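Long-range contact in Pbp related beta-lactamase (Pyrococcus abyssi, PDB 2QMI), which probably acts as a serine peptidase of the penicillin-binding protein and beta-lactamase family, self-compartmentalised as an octamer: residues F64-L78 against V175-L189. Numbering follows the deposited sequence.
Sequences FTALAIMKLVEEGGL and VSGVSYEEYIKKKIL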
loop_
_atom_site.group_PDB
_atom_site.type_symbol
_atom_site.label_atom_id
_atom_site.label_comp_id
_atom_site.label_asym_id
_atom_site.label_seq_id
_atom_site.Cartn_x
_atom_site.Cartn_y
_atom_site.Cartn_z
ATOM N N PHE A 64 -18.236 21.329 43.543
ATOM C CA PHE A 64 -19.117 22.490 43.541
ATOM C C PHE A 64 -20.573 22.036 43.662
ATOM O O PHE A 64 -21.327 22.558 44.470
ATOM C CB PHE A 64 -18.929 23.285 42.250
ATOM C CG PHE A 64 -17.629 24.016 42.178
ATOM C CD1 PHE A 64 -17.574 25.387 42.417
ATOM C CD2 PHE A 64 -16.457 23.344 41.865
ATOM C CE1 PHE A 64 -16.368 26.079 42.343
ATOM C CE2 PHE A 64 -15.247 24.025 41.788
ATOM C CZ PHE A 64 -15.204 25.395 42.027
ATOM N N THR A 65 -20.955 21.054 42.855
ATOM C CA THR A 65 -22.305 20.527 42.883
ATOM C C THR A 65 -22.641 20.022 44.285
ATOM O O THR A 65 -23.753 20.235 44.778
ATOM C CB THR A 65 -22.469 19.365 41.885
ATOM O OG1 THR A 65 -22.323 19.856 40.547
ATOM C CG2 THR A 65 -23.840 18.710 42.039
ATOM N N ALA A 66 -21.686 19.346 44.922
ATOM C CA ALA A 66 -21.903 18.809 46.262
ATOM C C ALA A 66 -22.065 19.931 47.286
ATOM O O ALA A 66 -22.838 19.802 48.237
ATOM C CB ALA A 66 -20.746 17.904 46.659
ATOM N N LEU A 67 -21.343 21.028 47.083
ATOM C CA LEU A 67 -21.418 22.162 47.990
ATOM C C LEU A 67 -22.805 22.793 47.902
ATOM O O LEU A 67 -23.427 23.092 48.927
ATOM C CB LEU A 67 -20.338 23.193 47.640
ATOM C CG LEU A 67 -20.170 24.394 48.583
ATOM C CD1 LEU A 67 -19.848 23.920 50.000
ATOM C CD2 LEU A 67 -19.052 25.282 48.067
ATOM N N ALA A 68 -23.290 22.992 46.680
ATOM C CA ALA A 68 -24.613 23.572 46.470
ATOM C C ALA A 68 -25.642 22.744 47.233
ATOM O O ALA A 68 -26.544 23.291 47.881
ATOM C CB ALA A 68 -24.954 23.584 44.991
ATOM N N ILE A 69 -25.492 21.424 47.155
ATOM C CA ILE A 69 -26.389 20.500 47.833
ATOM C C ILE A 69 -26.319 20.691 49.346
ATOM O O ILE A 69 -27.344 20.642 50.020
ATOM C CB ILE A 69 -26.040 19.026 47.504
ATOM C CG1 ILE A 69 -26.380 18.717 46.041
ATOM C CG2 ILE A 69 -26.784 18.087 48.447
ATOM C CD1 ILE A 69 -27.874 18.736 45.698
ATOM N N MET A 70 -25.113 20.895 49.877
ATOM C CA MET A 70 -24.944 21.097 51.315
ATOM C C MET A 70 -25.668 22.361 51.752
ATOM O O MET A 70 -26.304 22.394 52.802
ATOM C CB MET A 70 -23.458 21.226 51.683
ATOM C CG MET A 70 -22.618 19.963 51.500
ATOM S SD MET A 70 -23.060 18.589 52.602
ATOM C CE MET A 70 -24.152 17.659 51.542
ATOM N N LYS A 71 -25.564 23.403 50.935
ATOM C CA LYS A 71 -26.197 24.677 51.237
ATOM C C LYS A 71 -27.710 24.516 51.344
ATOM O O LYS A 71 -28.316 24.864 52.364
ATOM C CB LYS A 71 -25.858 25.701 50.152
ATOM C CG LYS A 71 -26.147 27.140 50.558
ATOM C CD LYS A 71 -25.487 28.118 49.604
ATOM C CE LYS A 71 -25.735 29.551 50.033
ATOM N NZ LYS A 71 -27.193 29.840 50.070
ATOM N N LEU A 72 -28.312 23.969 50.293
ATOM C CA LEU A 72 -29.751 23.763 50.266
ATOM C C LEU A 72 -30.222 22.887 51.427
ATOM O O LEU A 72 -31.334 23.061 51.921
ATOM C CB LEU A 72 -30.167 23.145 48.926
ATOM C CG LEU A 72 -29.877 24.009 47.695
ATOM C CD1 LEU A 72 -30.139 23.208 46.428
ATOM C CD2 LEU A 72 -30.737 25.274 47.735
ATOM N N VAL A 73 -29.382 21.952 51.863
ATOM C CA VAL A 73 -29.737 21.078 52.983
ATOM C C VAL A 73 -29.714 21.884 54.286
ATOM O O VAL A 73 -30.629 21.806 55.113
ATOM C CB VAL A 73 -28.754 19.897 53.093
ATOM C CG1 VAL A 73 -29.093 19.034 54.304
ATOM C CG2 VAL A 73 -28.829 19.063 51.826
ATOM N N GLU A 74 -28.657 22.667 54.454
ATOM C CA GLU A 74 -28.503 23.502 55.626
ATOM C C GLU A 74 -29.633 24.517 55.734
ATOM O O GLU A 74 -29.993 24.934 56.831
ATOM C CB GLU A 74 -27.168 24.233 55.560
ATOM C CG GLU A 74 -27.074 25.404 56.488
ATOM C CD GLU A 74 -25.645 25.709 56.858
ATOM O OE1 GLU A 74 -24.789 25.745 55.942
ATOM O OE2 GLU A 74 -25.383 25.912 58.061
ATOM N N GLU A 75 -30.184 24.924 54.597
ATOM C CA GLU A 75 -31.273 25.892 54.587
ATOM C C GLU A 75 -32.637 25.198 54.601
ATOM O O GLU A 75 -33.681 25.834 54.421
ATOM C CB GLU A 75 -31.135 26.812 53.368
ATOM C CG GLU A 75 -30.126 27.941 53.582
ATOM C CD GLU A 75 -29.645 28.582 52.281
ATOM O OE1 GLU A 75 -30.407 28.584 51.291
ATOM O OE2 GLU A 75 -28.503 29.098 52.255
ATOM N N GLY A 76 -32.616 23.887 54.824
ATOM C CA GLY A 76 -33.849 23.122 54.872
ATOM C C GLY A 76 -34.470 22.815 53.522
ATOM O O GLY A 76 -35.541 22.219 53.460
ATOM N N GLY A 77 -33.800 23.219 52.445
ATOM C CA GLY A 77 -34.307 22.976 51.107
ATOM C C GLY A 77 -34.652 21.521 50.846
ATOM O O GLY A 77 -35.532 21.224 50.043
ATOM N N LEU A 78 -33.950 20.608 51.512
ATOM C CA LEU A 78 -34.212 19.188 51.343
ATOM C C LEU A 78 -33.424 18.369 52.351
ATOM O O LEU A 78 -32.758 18.917 53.225
ATOM C CB LEU A 78 -33.854 18.739 49.918
ATOM C CG LEU A 78 -32.472 18.175 49.564
ATOM C CD1 LEU A 78 -32.532 17.628 48.142
ATOM C CD2 LEU A 78 -31.391 19.232 49.680
ATOM N N VAL A 175 -35.121 22.316 43.477
ATOM C CA VAL A 175 -35.238 22.925 44.797
ATOM C C VAL A 175 -34.990 24.428 44.873
ATOM O O VAL A 175 -35.719 25.124 45.568
ATOM C CB VAL A 175 -34.313 22.216 45.809
ATOM C CG1 VAL A 175 -34.328 22.950 47.139
ATOM C CG2 VAL A 175 -34.764 20.771 45.992
ATOM N N SER A 176 -33.980 24.929 44.164
ATOM C CA SER A 176 -33.644 26.354 44.198
ATOM C C SER A 176 -34.554 27.235 43.350
ATOM O O SER A 176 -34.661 28.442 43.590
ATOM C CB SER A 176 -32.205 26.573 43.728
ATOM O OG SER A 176 -32.121 26.532 42.307
ATOM N N GLY A 177 -35.187 26.646 42.341
ATOM C CA GLY A 177 -36.060 27.420 41.482
ATOM C C GLY A 177 -35.337 28.070 40.315
ATOM O O GLY A 177 -35.984 28.607 39.417
ATOM N N VAL A 178 -34.006 28.040 40.321
ATOM C CA VAL A 178 -33.231 28.627 39.226
ATOM C C VAL A 178 -32.393 27.564 38.503
ATOM O O VAL A 178 -32.387 26.393 38.887
ATOM C CB VAL A 178 -32.300 29.773 39.731
ATOM C CG1 VAL A 178 -33.137 30.938 40.253
ATOM C CG2 VAL A 178 -31.375 29.261 40.823
ATOM N N SER A 179 -31.695 27.964 37.448
ATOM C CA SER A 179 -30.874 27.012 36.704
ATOM C C SER A 179 -29.667 26.618 37.548
ATOM O O SER A 179 -29.257 27.370 38.444
ATOM C CB SER A 179 -30.397 27.623 35.381
ATOM O OG SER A 179 -29.384 28.587 35.601
ATOM N N TYR A 180 -29.111 25.440 37.270
ATOM C CA TYR A 180 -27.938 24.947 37.996
ATOM C C TYR A 180 -26.760 25.903 37.836
ATOM O O TYR A 180 -26.026 26.171 38.785
ATOM C CB TYR A 180 -27.519 23.563 37.477
ATOM C CG TYR A 180 -26.144 23.141 37.951
ATOM C CD1 TYR A 180 -25.930 22.739 39.274
ATOM C CD2 TYR A 180 -25.039 23.222 37.103
ATOM C CE1 TYR A 180 -24.654 22.437 39.739
ATOM C CE2 TYR A 180 -23.753 22.922 37.561
ATOM C CZ TYR A 180 -23.569 22.534 38.880
ATOM O OH TYR A 180 -22.297 22.271 39.345
ATOM N N GLU A 181 -26.578 26.403 36.619
ATOM C CA GLU A 181 -25.485 27.317 36.342
ATOM C C GLU A 181 -25.584 28.611 37.141
ATOM O O GLU A 181 -24.596 29.049 37.725
ATOM C CB GLU A 181 -25.414 27.619 34.843
ATOM C CG GLU A 181 -25.115 26.389 33.998
ATOM C CD GLU A 181 -26.352 25.801 33.339
ATOM O OE1 GLU A 181 -27.414 25.702 33.994
ATOM O OE2 GLU A 181 -26.252 25.426 32.152
ATOM N N GLU A 182 -26.763 29.228 37.177
ATOM C CA GLU A 182 -26.907 30.465 37.942
ATOM C C GLU A 182 -26.839 30.227 39.450
ATOM O O GLU A 182 -26.459 31.122 40.200
ATOM C CB GLU A 182 -28.199 31.222 37.562
ATOM C CG GLU A 182 -29.523 30.500 37.771
ATOM C CD GLU A 182 -30.731 31.303 37.218
ATOM O OE1 GLU A 182 -30.951 32.461 37.676
ATOM O OE2 GLU A 182 -31.455 30.774 36.327
ATOM N N TYR A 183 -27.190 29.030 39.907
ATOM C CA TYR A 183 -27.110 28.764 41.342
ATOM C C TYR A 183 -25.642 28.718 41.788
ATOM O O TYR A 183 -25.288 29.268 42.837
ATOM C CB TYR A 183 -27.781 27.440 41.711
ATOM C CG TYR A 183 -27.899 27.261 43.211
ATOM C CD1 TYR A 183 -28.947 27.849 43.921
ATOM C CD2 TYR A 183 -26.926 26.567 43.931
ATOM C CE1 TYR A 183 -29.018 27.753 45.309
ATOM C CE2 TYR A 183 -26.989 26.467 45.324
ATOM C CZ TYR A 183 -28.034 27.065 46.000
ATOM O OH TYR A 183 -28.080 27.009 47.369
ATOM N N ILE A 184 -24.798 28.053 41.000
ATOM C CA ILE A 184 -23.370 27.956 41.315
ATOM C C ILE A 184 -22.737 29.346 41.291
ATOM O O ILE A 184 -21.966 29.706 42.182
ATOM C CB ILE A 184 -22.604 27.078 40.294
ATOM C CG1 ILE A 184 -23.150 25.648 40.298
ATOM C CG2 ILE A 184 -21.119 27.084 40.627
ATOM C CD1 ILE A 184 -23.119 24.974 41.656
ATOM N N LYS A 185 -23.075 30.108 40.256
ATOM C CA LYS A 185 -22.571 31.467 40.057
ATOM C C LYS A 185 -22.936 32.388 41.223
ATOM O O LYS A 185 -22.074 33.046 41.810
ATOM C CB LYS A 185 -23.151 32.031 38.757
ATOM C CG LYS A 185 -22.782 33.484 38.445
ATOM C CD LYS A 185 -21.306 33.635 38.143
ATOM C CE LYS A 185 -21.002 34.984 37.499
ATOM N NZ LYS A 185 -21.722 35.161 36.199
ATOM N N LYS A 186 -24.222 32.412 41.559
ATOM C CA LYS A 186 -24.746 33.251 42.632
ATOM C C LYS A 186 -24.395 32.808 44.050
ATOM O O LYS A 186 -23.956 33.622 44.866
ATOM C CB LYS A 186 -26.271 33.336 42.513
ATOM C CG LYS A 186 -26.781 33.878 41.191
ATOM C CD LYS A 186 -26.534 35.371 41.074
ATOM C CE LYS A 186 -27.168 35.941 39.814
ATOM N NZ LYS A 186 -26.938 37.417 39.724
ATOM N N LYS A 187 -24.582 31.524 44.346
ATOM C CA LYS A 187 -24.328 31.004 45.688
ATOM C C LYS A 187 -22.901 30.570 46.025
ATOM O O LYS A 187 -22.611 30.275 47.193
ATOM C CB LYS A 187 -25.264 29.825 45.972
ATOM C CG LYS A 187 -26.725 30.097 45.676
ATOM C CD LYS A 187 -27.240 31.307 46.439
ATOM C CE LYS A 187 -28.659 31.665 46.009
ATOM N NZ LYS A 187 -29.204 32.779 46.821
ATOM N N ILE A 188 -22.006 30.538 45.038
ATOM C CA ILE A 188 -20.641 30.077 45.300
ATOM C C ILE A 188 -19.501 30.878 44.670
ATOM O O ILE A 188 -18.606 31.345 45.373
ATOM C CB ILE A 188 -20.485 28.582 44.884
ATOM C CG1 ILE A 188 -21.367 27.701 45.775
ATOM C CG2 ILE A 188 -19.031 28.141 45.014
ATOM C CD1 ILE A 188 -21.360 26.221 45.397
ATOM N N LEU A 189 -19.526 31.025 43.352
ATOM C CA LEU A 189 -18.474 31.748 42.651
ATOM C C LEU A 189 -18.323 33.228 43.021
ATOM O O LEU A 189 -17.217 33.683 43.311
ATOM C CB LEU A 189 -18.676 31.619 41.137
ATOM C CG LEU A 189 -18.579 30.193 40.589
ATOM C CD1 LEU A 189 -18.619 30.221 39.052
ATOM C CD2 LEU A 189 -17.284 29.551 41.086
#
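Helix 64-74 and helix 180-189 pack at a steep angle, 73° between their directions with the axes 10.4 Å apart at closest, and Ala68 faces Ile184 where they cross. The small Ala68 admits an aromatic ring there: its CB meets the edge of the Tyr183 ring, 3.5 Å from CE2. With CG anti to the backbone N (chi1 -171°), Tyr183 reaches across to helix 64-74, where Leu72 comes from the opposite direction and sets CD2 3.7 Å from CZ. Lys187 CG sits above one face of the same ring, toward its rim. Tyr183 OH, buried among the aliphatic carbons of Leu72 and Lys71, has no polar partner in the model. Lys71 runs past this hydroxyl and bends at its last torsion, placing NZ 2.7 Å from Glu75 OE2 on the syn lone pair; the carboxylate of Glu75 probably eases the nearness of the Lys187 ammonium, with Lys71 NZ 4.8 Å from Lys187 NZ.

Toward the N-terminal side of the crossing on helix 61-74, Ile188 CD1 lies 3.7 Å from Leu67 CD2, while Leu189 CD2 approaches Phe64 CE1. The polar link between the segments is the hydrogen bond from Tyr180 OH to Thr65 OG1 (2.7 Å); Thr65 OG1 is also hydrogen-bonded to Ala233 O. Beyond the helix end, Val175 CG1 packs 3.6 Å from Gly77 O, and helix 162-176 continues the apolar layer through Ile172 against Ala68.

The whole illustrates helix-on-helix packing in the helical part of the beta-lactamase fold, built here on helix 61-74, at whose start a probable SxxK motif (Ser59, Lys62) lies, as in serine beta-lactamases and penicillin-binding proteins.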